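PHD-type domain-containing protein (PDB 6VHF) is the fungal counterpart of Cfp1, a subunit of the H3K4 methyltransferase complex COMPASS, seen here as its zinc-binding, RbBP5-interacting domain. Local coordinates at residues C57-T61 against R62-V66; K133-K136 against P137-G140; V149-D152 against I153-A157; A166-R169 against V170-A174. All coordinates share one frame; numbering follows the deposited sequence.

Contact 1 (C57-T61 against R62-V66); sequences CGYDT and RLDTV. With ZN (zinc ion), chain B.
The loop that carries Cys57, a ligand of the zinc ion, into helix 64-77 is closed by Tyr59 and Asp60 reaching forward onto Arg62, Leu63 and Asp64. Arg62 curls back on the Asp60 carboxylate and grips it side-on: NE reaches OD1 at 3.0 Å and NH2 reaches OD2 at 2.8 Å, both from above the carboxylate plane while lying close to the guanidinium plane. OD1 also takes the backbone N of Arg62 on its anti lone pair, also at 3.0 Å, a nearly straight bond (166°). With CG anti to the backbone N (chi1 -174°), the Tyr59 ring lies with one face against Leu63 CD1, 4.1 Å from the centroid, in a CH-pi contact. At the ring's outer edge the hydroxyl OH donates to Asp64 OD1 at 2.6 Å. The backbone bonds Leu63 N to Asp60 O and Asp64 N to Thr61 O close the turn. Cys57 SG binds zinc at 2.4 Å and weakly accepts the amide N of Tyr59. With two bonds at OD1 and one at OD2, the Asp60 carboxylate is fixed in rotation and its charge probably balanced by Arg62, while the short Tyr59 bond probably stabilises the ionised form of Asp64.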
loop_
_atom_site.group_PDB
_atom_site.type_symbol
_atom_site.label_atom_id
_atom_site.label_comp_id
_atom_site.label_asym_id
_atom_site.label_seq_id
_atom_site.Cartn_x
_atom_site.Cartn_y
_atom_site.Cartn_z
ATOM N N CYS A 57 22.261 -4.232 6.645
ATOM C CA CYS A 57 20.903 -4.426 6.139
ATOM C C CYS A 57 20.125 -3.115 6.141
ATOM O O CYS A 57 19.754 -2.596 5.082
ATOM C CB CYS A 57 20.170 -5.477 6.970
ATOM S SG CYS A 57 18.394 -5.653 6.488
ATOM N N GLY A 58 19.888 -2.554 7.328
ATOM C CA GLY A 58 19.284 -1.244 7.440
ATOM C C GLY A 58 17.768 -1.236 7.531
ATOM O O GLY A 58 17.182 -0.158 7.690
ATOM N N TYR A 59 17.130 -2.401 7.445
ATOM C CA TYR A 59 15.685 -2.516 7.573
ATOM C C TYR A 59 15.201 -1.875 8.867
ATOM O O TYR A 59 15.705 -2.176 9.952
ATOM C CB TYR A 59 15.293 -3.995 7.520
ATOM C CG TYR A 59 13.817 -4.284 7.499
ATOM C CD1 TYR A 59 13.125 -4.517 8.678
ATOM C CD2 TYR A 59 13.121 -4.363 6.306
ATOM C CE1 TYR A 59 11.790 -4.802 8.674
ATOM C CE2 TYR A 59 11.772 -4.653 6.289
ATOM C CZ TYR A 59 11.108 -4.870 7.480
ATOM O OH TYR A 59 9.750 -5.156 7.491
ATOM N N ASP A 60 14.227 -0.979 8.739
ATOM C CA ASP A 60 13.596 -0.321 9.873
ATOM C C ASP A 60 12.404 -1.142 10.366
ATOM O O ASP A 60 11.613 -1.656 9.567
ATOM C CB ASP A 60 13.136 1.078 9.463
ATOM C CG ASP A 60 12.860 1.975 10.638
ATOM O OD1 ASP A 60 11.962 1.645 11.448
ATOM O OD2 ASP A 60 13.531 3.032 10.742
ATOM N N THR A 61 12.266 -1.230 11.696
ATOM C CA THR A 61 11.202 -2.027 12.298
ATOM C C THR A 61 9.826 -1.535 11.880
ATOM O O THR A 61 8.879 -2.326 11.803
ATOM C CB THR A 61 11.304 -1.979 13.822
ATOM O OG1 THR A 61 12.650 -2.239 14.222
ATOM C CG2 THR A 61 10.389 -3.017 14.455
ATOM N N ARG A 62 9.690 -0.232 11.632
ATOM C CA ARG A 62 8.404 0.312 11.225
ATOM C C ARG A 62 7.967 -0.218 9.870
ATOM O O ARG A 62 6.777 -0.156 9.556
ATOM C CB ARG A 62 8.467 1.836 11.197
ATOM C CG ARG A 62 8.673 2.474 12.566
ATOM C CD ARG A 62 9.005 3.943 12.418
ATOM N NE ARG A 62 10.311 4.147 11.794
ATOM C CZ ARG A 62 10.897 5.337 11.701
ATOM N NH1 ARG A 62 10.275 6.405 12.179
ATOM N NH2 ARG A 62 12.096 5.462 11.133
ATOM N N LEU A 63 8.898 -0.740 9.063
ATOM C CA LEU A 63 8.541 -1.275 7.756
ATOM C C LEU A 63 7.648 -2.507 7.852
ATOM O O LEU A 63 7.139 -2.962 6.822
ATOM C CB LEU A 63 9.799 -1.605 6.946
ATOM C CG LEU A 63 10.660 -0.389 6.558
ATOM C CD1 LEU A 63 12.013 -0.801 5.996
ATOM C CD2 LEU A 63 9.945 0.521 5.570
ATOM N N ASP A 64 7.438 -3.053 9.053
ATOM C CA ASP A 64 6.483 -4.140 9.197
ATOM C C ASP A 64 5.059 -3.662 8.946
ATOM O O ASP A 64 4.217 -4.453 8.507
ATOM C CB ASP A 64 6.610 -4.761 10.580
ATOM C CG ASP A 64 7.958 -5.402 10.794
ATOM O OD1 ASP A 64 8.745 -5.480 9.822
ATOM O OD2 ASP A 64 8.238 -5.811 11.934
ATOM N N THR A 65 4.782 -2.378 9.213
ATOM C CA THR A 65 3.516 -1.768 8.812
ATOM C C THR A 65 3.219 -2.019 7.340
ATOM O O THR A 65 2.070 -2.267 6.964
ATOM C CB THR A 65 3.559 -0.268 9.088
ATOM O OG1 THR A 65 4.030 -0.055 10.418
ATOM C CG2 THR A 65 2.183 0.341 8.963
ATOM N N VAL A 66 4.251 -1.964 6.491
ATOM C CA VAL A 66 4.050 -2.198 5.066
ATOM C C VAL A 66 3.464 -3.581 4.835
ATOM O O VAL A 66 2.620 -3.764 3.950
ATOM C CB VAL A 66 5.373 -2.001 4.302
ATOM C CG1 VAL A 66 5.233 -2.445 2.861
ATOM C CG2 VAL A 66 5.806 -0.567 4.380
HETATM ZN ZN ZN B . 17.793 -7.411 8.035
#

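Contact 2 (K133-K136 against P137-G140); sequences KKCK and PHNG. With ZN (zinc ion), chain B.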
loop_
_atom_site.group_PDB
_atom_site.type_symbol
_atom_site.label_atom_id
_atom_site.label_comp_id
_atom_site.label_asym_id
_atom_site.label_seq_id
_atom_site.Cartn_x
_atom_site.Cartn_y
_atom_site.Cartn_z
ATOM N N LYS A 133 24.641 -8.090 8.619
ATOM C CA LYS A 133 25.362 -7.949 7.356
ATOM C C LYS A 133 24.952 -9.073 6.414
ATOM O O LYS A 133 24.734 -10.208 6.845
ATOM C CB LYS A 133 26.883 -7.964 7.562
ATOM C CG LYS A 133 27.479 -6.689 8.196
ATOM C CD LYS A 133 29.015 -6.660 8.096
ATOM C CE LYS A 133 29.631 -5.528 8.926
ATOM N NZ LYS A 133 29.106 -5.466 10.326
ATOM N N LYS A 134 24.854 -8.750 5.125
ATOM C CA LYS A 134 24.290 -9.656 4.122
ATOM C C LYS A 134 23.018 -10.325 4.653
ATOM O O LYS A 134 22.918 -11.548 4.774
ATOM C CB LYS A 134 25.320 -10.697 3.682
ATOM C CG LYS A 134 26.499 -10.143 2.889
ATOM C CD LYS A 134 27.576 -9.579 3.800
ATOM C CE LYS A 134 28.887 -9.375 3.053
ATOM N NZ LYS A 134 28.685 -8.625 1.778
ATOM N N CYS A 135 22.044 -9.491 5.001
ATOM C CA CYS A 135 20.845 -9.992 5.655
ATOM C C CYS A 135 19.940 -10.703 4.658
ATOM O O CYS A 135 19.900 -10.363 3.471
ATOM C CB CYS A 135 20.089 -8.855 6.317
ATOM S SG CYS A 135 18.604 -9.403 7.085
ATOM N N LYS A 136 19.214 -11.708 5.157
ATOM C CA LYS A 136 18.415 -12.586 4.306
ATOM C C LYS A 136 16.932 -12.572 4.676
ATOM O O LYS A 136 16.085 -12.671 3.779
ATOM C CB LYS A 136 18.966 -14.017 4.345
ATOM C CG LYS A 136 20.312 -14.187 3.631
ATOM C CD LYS A 136 20.409 -13.302 2.393
ATOM C CE LYS A 136 21.452 -13.805 1.416
ATOM N NZ LYS A 136 21.402 -13.024 0.152
ATOM N N PRO A 137 16.566 -12.478 5.962
ATOM C CA PRO A 137 15.157 -12.193 6.289
ATOM C C PRO A 137 14.628 -10.904 5.671
ATOM O O PRO A 137 13.424 -10.809 5.384
ATOM C CB PRO A 137 15.168 -12.114 7.822
ATOM C CG PRO A 137 16.283 -13.004 8.225
ATOM C CD PRO A 137 17.327 -12.903 7.154
ATOM N N HIS A 138 15.494 -9.903 5.473
ATOM C CA HIS A 138 15.128 -8.631 4.862
ATOM C C HIS A 138 15.827 -8.424 3.524
ATOM O O HIS A 138 15.922 -7.291 3.045
ATOM C CB HIS A 138 15.451 -7.462 5.801
ATOM C CG HIS A 138 14.942 -7.634 7.198
ATOM N ND1 HIS A 138 15.658 -7.232 8.303
ATOM C CD2 HIS A 138 13.781 -8.145 7.671
ATOM C CE1 HIS A 138 14.969 -7.498 9.397
ATOM N NE2 HIS A 138 13.825 -8.050 9.041
ATOM N N ASN A 139 16.336 -9.498 2.931
ATOM C CA ASN A 139 17.100 -9.431 1.692
ATOM C C ASN A 139 16.384 -8.606 0.629
ATOM O O ASN A 139 15.256 -8.922 0.240
ATOM C CB ASN A 139 17.340 -10.853 1.188
ATOM C CG ASN A 139 18.221 -10.897 -0.038
ATOM O OD1 ASN A 139 19.277 -10.261 -0.084
ATOM N ND2 ASN A 139 17.778 -11.634 -1.056
ATOM N N GLY A 140 17.044 -7.547 0.168
ATOM C CA GLY A 140 16.502 -6.697 -0.887
ATOM C C GLY A 140 15.229 -5.953 -0.529
ATOM O O GLY A 140 14.360 -5.771 -1.390
HETATM ZN ZN ZN B . 17.793 -7.411 8.035
#
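Metal coordination joins Cys135 to His138 across a tight turn: Cys135 SG binds the zinc ion at 2.4 Å and His138 ND1 binds it at 2.2 Å. The imidazole reaches the metal with CG beside its own backbone N (chi1 -50°), and Cys135 SG lies oblique to the His138 ring, 4.5 Å from its centroid. Cys57 and Cys130 complete the four-ligand site, and the ring of Tyr59 stacks on that of His138.

Hydrogen bonding to sulfur and backbone forms a second group. The amide N of His138 donates to Cys135 SG at 3.5 Å, with an angle of 154° at the hydrogen, so the thiolate is held by the metal and by an N-H together; such a bond would probably soften the negative charge on the sulfur. Lys136 to Asn139 is a type I beta turn, its closing bond from Asn139 N to Lys136 O weak at 3.3 Å. This turn belongs to the non-canonical single-zinc finger of Cfp1, and Gly140 follows it as the N-cap of helix 141-177.

The remaining contacts are looser. The side chains of Lys136 and Asn139 run alongside each other in the same direction, and Lys136 NZ makes a weak bond to Asn139 OD1. Pro137 packs its ring carbon CD against Cys135 SG at 3.7 Å, on the way from one zinc ligand to the next.

Contact 3 (V149-D152 against I153-A157); sequences VRHD and IRELA
Glu155 lays its CG over one face of the His151 ring, one helical turn earlier, at 3.9 Å from the centroid and toward the rim. The glutamate chain bends at chi2 (-66°), which brings OE2 to 3.2 Å from His151 NE2; the angle there is too poor for a hydrogen bond, and the carboxylate and ring planes stand 64° apart. An alanine here is likely to leave the His151 ring without the methylene that covers this face, and freer to turn. Elsewhere on the helix surface, Arg150 NH2 and Arg154 NH1 approach to 3.8 Å, with the two guanidinium planes nearly perpendicular; these like charges lie at the exposed surface, where solvent could screen them. The i to i+4 backbone bonds of helix 141-177 run from Ile153 N to Val149 O at 3.0 Å and from Leu156 N to Asp152 O at 2.8 Å. Leu156 folds CG and CD1 back over that same carbonyl oxygen, while Ile153 rests CG1 on Val149 O at 3.4 Å. The inner side of the helix faces two others: Val149, Ile153 and Leu156 pack on helix 4-46, and Asp152 OD2 is hydrogen-bonded to His70 ND1 of helix 64-77.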
loop_
_atom_site.group_PDB
_atom_site.type_symbol
_atom_site.label_atom_id
_atom_site.label_comp_id
_atom_site.label_asym_id
_atom_site.label_seq_id
_atom_site.Cartn_x
_atom_site.Cartn_y
_atom_site.Cartn_z
ATOM N N VAL A 149 4.355 -2.074 -3.012
ATOM C CA VAL A 149 3.443 -0.979 -2.707
ATOM C C VAL A 149 3.023 -0.268 -3.985
ATOM O O VAL A 149 1.832 -0.020 -4.205
ATOM C CB VAL A 149 4.074 -0.013 -1.688
ATOM C CG1 VAL A 149 3.153 1.169 -1.450
ATOM C CG2 VAL A 149 4.322 -0.744 -0.371
ATOM N N ARG A 150 3.981 0.042 -4.863
ATOM C CA ARG A 150 3.608 0.584 -6.167
ATOM C C ARG A 150 2.663 -0.356 -6.908
ATOM O O ARG A 150 1.778 0.096 -7.644
ATOM C CB ARG A 150 4.848 0.862 -7.014
ATOM C CG ARG A 150 5.591 2.115 -6.598
ATOM C CD ARG A 150 6.810 2.375 -7.464
ATOM N NE ARG A 150 6.464 2.557 -8.871
ATOM C CZ ARG A 150 6.071 3.716 -9.396
ATOM N NH1 ARG A 150 5.971 4.786 -8.618
ATOM N NH2 ARG A 150 5.772 3.808 -10.688
ATOM N N HIS A 151 2.844 -1.670 -6.744
ATOM C CA HIS A 151 1.965 -2.601 -7.437
ATOM C C HIS A 151 0.555 -2.527 -6.863
ATOM O O HIS A 151 -0.429 -2.565 -7.611
ATOM C CB HIS A 151 2.514 -4.030 -7.359
ATOM C CG HIS A 151 1.660 -5.041 -8.065
ATOM N ND1 HIS A 151 1.540 -5.084 -9.441
ATOM C CD2 HIS A 151 0.857 -6.026 -7.587
ATOM C CE1 HIS A 151 0.717 -6.065 -9.778
ATOM N NE2 HIS A 151 0.292 -6.652 -8.671
ATOM N N ASP A 152 0.446 -2.391 -5.537
ATOM C CA ASP A 152 -0.855 -2.298 -4.896
ATOM C C ASP A 152 -1.596 -1.037 -5.317
ATOM O O ASP A 152 -2.830 -1.064 -5.487
ATOM C CB ASP A 152 -0.692 -2.360 -3.379
ATOM C CG ASP A 152 -0.232 -3.746 -2.888
ATOM O OD1 ASP A 152 -0.306 -4.731 -3.663
ATOM O OD2 ASP A 152 0.196 -3.849 -1.716
ATOM N N ILE A 153 -0.871 0.059 -5.539
ATOM C CA ILE A 153 -1.535 1.263 -6.013
ATOM C C ILE A 153 -2.186 0.999 -7.360
ATOM O O ILE A 153 -3.347 1.346 -7.577
ATOM C CB ILE A 153 -0.550 2.446 -6.057
ATOM C CG1 ILE A 153 -0.047 2.725 -4.644
ATOM C CG2 ILE A 153 -1.225 3.693 -6.593
ATOM C CD1 ILE A 153 0.842 3.952 -4.533
ATOM N N ARG A 154 -1.469 0.332 -8.270
ATOM C CA ARG A 154 -2.029 0.070 -9.592
ATOM C C ARG A 154 -3.224 -0.877 -9.514
ATOM O O ARG A 154 -4.223 -0.694 -10.230
ATOM C CB ARG A 154 -0.954 -0.511 -10.507
ATOM C CG ARG A 154 0.176 0.430 -10.893
ATOM C CD ARG A 154 1.256 -0.388 -11.621
ATOM N NE ARG A 154 2.056 0.371 -12.585
ATOM C CZ ARG A 154 3.284 0.805 -12.328
ATOM N NH1 ARG A 154 3.816 0.559 -11.131
ATOM N NH2 ARG A 154 3.979 1.476 -13.253
ATOM N N GLU A 155 -3.136 -1.899 -8.657
ATOM C CA GLU A 155 -4.255 -2.816 -8.497
ATOM C C GLU A 155 -5.478 -2.108 -7.904
ATOM O O GLU A 155 -6.597 -2.251 -8.411
ATOM C CB GLU A 155 -3.823 -3.994 -7.632
ATOM C CG GLU A 155 -2.780 -4.884 -8.279
ATOM C CD GLU A 155 -3.310 -5.613 -9.519
ATOM O OE1 GLU A 155 -4.546 -5.646 -9.739
ATOM O OE2 GLU A 155 -2.487 -6.197 -10.254
ATOM N N LEU A 156 -5.272 -1.316 -6.844
ATOM C CA LEU A 156 -6.361 -0.567 -6.232
ATOM C C LEU A 156 -6.989 0.413 -7.215
ATOM O O LEU A 156 -8.209 0.593 -7.213
ATOM C CB LEU A 156 -5.850 0.183 -5.000
ATOM C CG LEU A 156 -5.366 -0.670 -3.832
ATOM C CD1 LEU A 156 -4.408 0.141 -2.919
ATOM C CD2 LEU A 156 -6.527 -1.230 -3.056
ATOM N N ALA A 157 -6.168 1.084 -8.042
ATOM C CA ALA A 157 -6.726 2.001 -9.035
ATOM C C ALA A 157 -7.510 1.246 -10.102
ATOM O O ALA A 157 -8.549 1.725 -10.563
ATOM C CB ALA A 157 -5.623 2.852 -9.678
#

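Contact 4 (A166-R169 against V170-A174); sequences AEQR and VRDGA
Gln168 and Arg171, on adjacent turns near the C-terminal end of helix 141-177, cross at about a right angle and meet through Arg171 NH2 and Gln168 OE1 at 3.0 Å. The bond is somewhat bent (144°), with NH2 tilted out of the amide plane. A bend at chi3 (-51°) turns the Arg171 chain back, with one guanidinium face over Glu167 O, which lies 3.8 Å above its plane. At the guanidinium edge Arg171 NH1 donates to a water at 3.0 Å, and this water donates in turn to Glu167 OE2 at 2.8 Å. Glu167 OE1 is engaged elsewhere, by Arg17 and Ser13 of helix 4-46. The Gln168 chain, bent at chi2, also brings its amide obliquely across Asp172: NE2 comes within 3.0 Å of OD1 at a poor angle for bonding, the amide and carboxylate planes being 74° apart. A leucine in place of Gln168 would probably leave Arg171 NH2 without this acceptor and the guanidinium freer to swing from the helix. Arg171 thus joins Glu167 through water rather than by a direct salt bridge, its NH1 and OE2 being 4.5 Å apart, so the attraction between their charges is probably softened by the intervening solvent.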
loop_
_atom_site.group_PDB
_atom_site.type_symbol
_atom_site.label_atom_id
_atom_site.label_comp_id
_atom_site.label_asym_id
_atom_site.label_seq_id
_atom_site.Cartn_x
_atom_site.Cartn_y
_atom_site.Cartn_z
ATOM N N ALA A 166 -18.885 -0.545 -13.552
ATOM C CA ALA A 166 -20.105 -1.192 -13.088
ATOM C C ALA A 166 -21.182 -0.164 -12.736
ATOM O O ALA A 166 -22.370 -0.374 -13.022
ATOM C CB ALA A 166 -19.784 -2.083 -11.892
ATOM N N GLU A 167 -20.791 0.950 -12.109
ATOM C CA GLU A 167 -21.752 2.017 -11.847
ATOM C C GLU A 167 -22.393 2.496 -13.136
ATOM O O GLU A 167 -23.619 2.623 -13.218
ATOM C CB GLU A 167 -21.085 3.184 -11.118
ATOM C CG GLU A 167 -20.792 2.867 -9.691
ATOM C CD GLU A 167 -19.799 3.815 -9.057
ATOM O OE1 GLU A 167 -19.095 3.357 -8.147
ATOM O OE2 GLU A 167 -19.718 5.008 -9.447
ATOM N N GLN A 168 -21.574 2.769 -14.161
ATOM C CA GLN A 168 -22.132 3.168 -15.446
ATOM C C GLN A 168 -23.044 2.088 -16.019
ATOM O O GLN A 168 -24.048 2.410 -16.668
ATOM C CB GLN A 168 -21.024 3.527 -16.434
ATOM C CG GLN A 168 -21.475 3.626 -17.894
ATOM C CD GLN A 168 -22.456 4.772 -18.177
ATOM O OE1 GLN A 168 -22.947 5.445 -17.268
ATOM N NE2 GLN A 168 -22.754 4.979 -19.458
ATOM N N ARG A 169 -22.744 0.809 -15.757
ATOM C CA ARG A 169 -23.595 -0.262 -16.266
ATOM C C ARG A 169 -24.949 -0.277 -15.567
ATOM O O ARG A 169 -25.985 -0.438 -16.224
ATOM C CB ARG A 169 -22.896 -1.612 -16.125
ATOM C CG ARG A 169 -22.261 -2.111 -17.426
ATOM C CD ARG A 169 -21.149 -3.089 -17.147
ATOM N NE ARG A 169 -21.482 -3.940 -16.009
ATOM C CZ ARG A 169 -20.587 -4.403 -15.139
ATOM N NH1 ARG A 169 -19.307 -4.080 -15.274
ATOM N NH2 ARG A 169 -20.977 -5.169 -14.124
ATOM N N VAL A 170 -24.971 -0.112 -14.243
ATOM C CA VAL A 170 -26.245 -0.061 -13.533
ATOM C C VAL A 170 -27.094 1.108 -14.037
ATOM O O VAL A 170 -28.268 0.935 -14.399
ATOM C CB VAL A 170 -26.017 0.009 -12.018
ATOM C CG1 VAL A 170 -27.290 0.434 -11.308
ATOM C CG2 VAL A 170 -25.532 -1.345 -11.498
ATOM N N ARG A 171 -26.509 2.307 -14.093
ATOM C CA ARG A 171 -27.247 3.455 -14.615
ATOM C C ARG A 171 -27.704 3.221 -16.054
ATOM O O ARG A 171 -28.797 3.661 -16.438
ATOM C CB ARG A 171 -26.407 4.726 -14.533
ATOM C CG ARG A 171 -26.114 5.223 -13.125
ATOM C CD ARG A 171 -25.459 6.578 -13.211
ATOM N NE ARG A 171 -24.314 6.555 -14.125
ATOM C CZ ARG A 171 -23.041 6.450 -13.733
ATOM N NH1 ARG A 171 -22.758 6.347 -12.438
ATOM N NH2 ARG A 171 -22.053 6.435 -14.633
ATOM N N ASP A 172 -26.882 2.541 -16.866
ATOM C CA ASP A 172 -27.313 2.159 -18.212
ATOM C C ASP A 172 -28.528 1.233 -18.170
ATOM O O ASP A 172 -29.446 1.369 -18.988
ATOM C CB ASP A 172 -26.174 1.484 -18.976
ATOM C CG ASP A 172 -25.128 2.467 -19.477
ATOM O OD1 ASP A 172 -25.436 3.679 -19.578
ATOM O OD2 ASP A 172 -23.995 2.018 -19.777
ATOM N N GLY A 173 -28.546 0.273 -17.240
ATOM C CA GLY A 173 -29.680 -0.635 -17.149
ATOM C C GLY A 173 -30.967 0.076 -16.774
ATOM O O GLY A 173 -32.032 -0.207 -17.332
ATOM N N ALA A 174 -30.880 1.025 -15.837
ATOM C CA ALA A 174 -32.050 1.780 -15.404
ATOM C C ALA A 174 -32.537 2.753 -16.476
ATOM O O ALA A 174 -33.743 3.017 -16.562
ATOM C CB ALA A 174 -31.733 2.523 -14.109
HETATM O O HOH W 1 -19.939 6.701 -11.606
#

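Contacts 1 and 2 supply three of the four ligands of the same zinc ion, Cys130 being the other, and they touch, with Tyr59 CB 3.4 Å from His138 ND1. From there the chain runs on into helix 141-177, which carries contacts 3 and 4, their centres about 26 Å apart along it. Contact 1 meets contact 3 where Val66 CG1 packs on Val149 CG2 at 3.8 Å, joining helix 64-77 to the first turns of the long helix. Contact 4 sits at the far end, its centre about 50 Å from that of contact 2, on the other side of the chain's centre. The metal site lies toward one end of the elongated chain, and contact 4 toward the other.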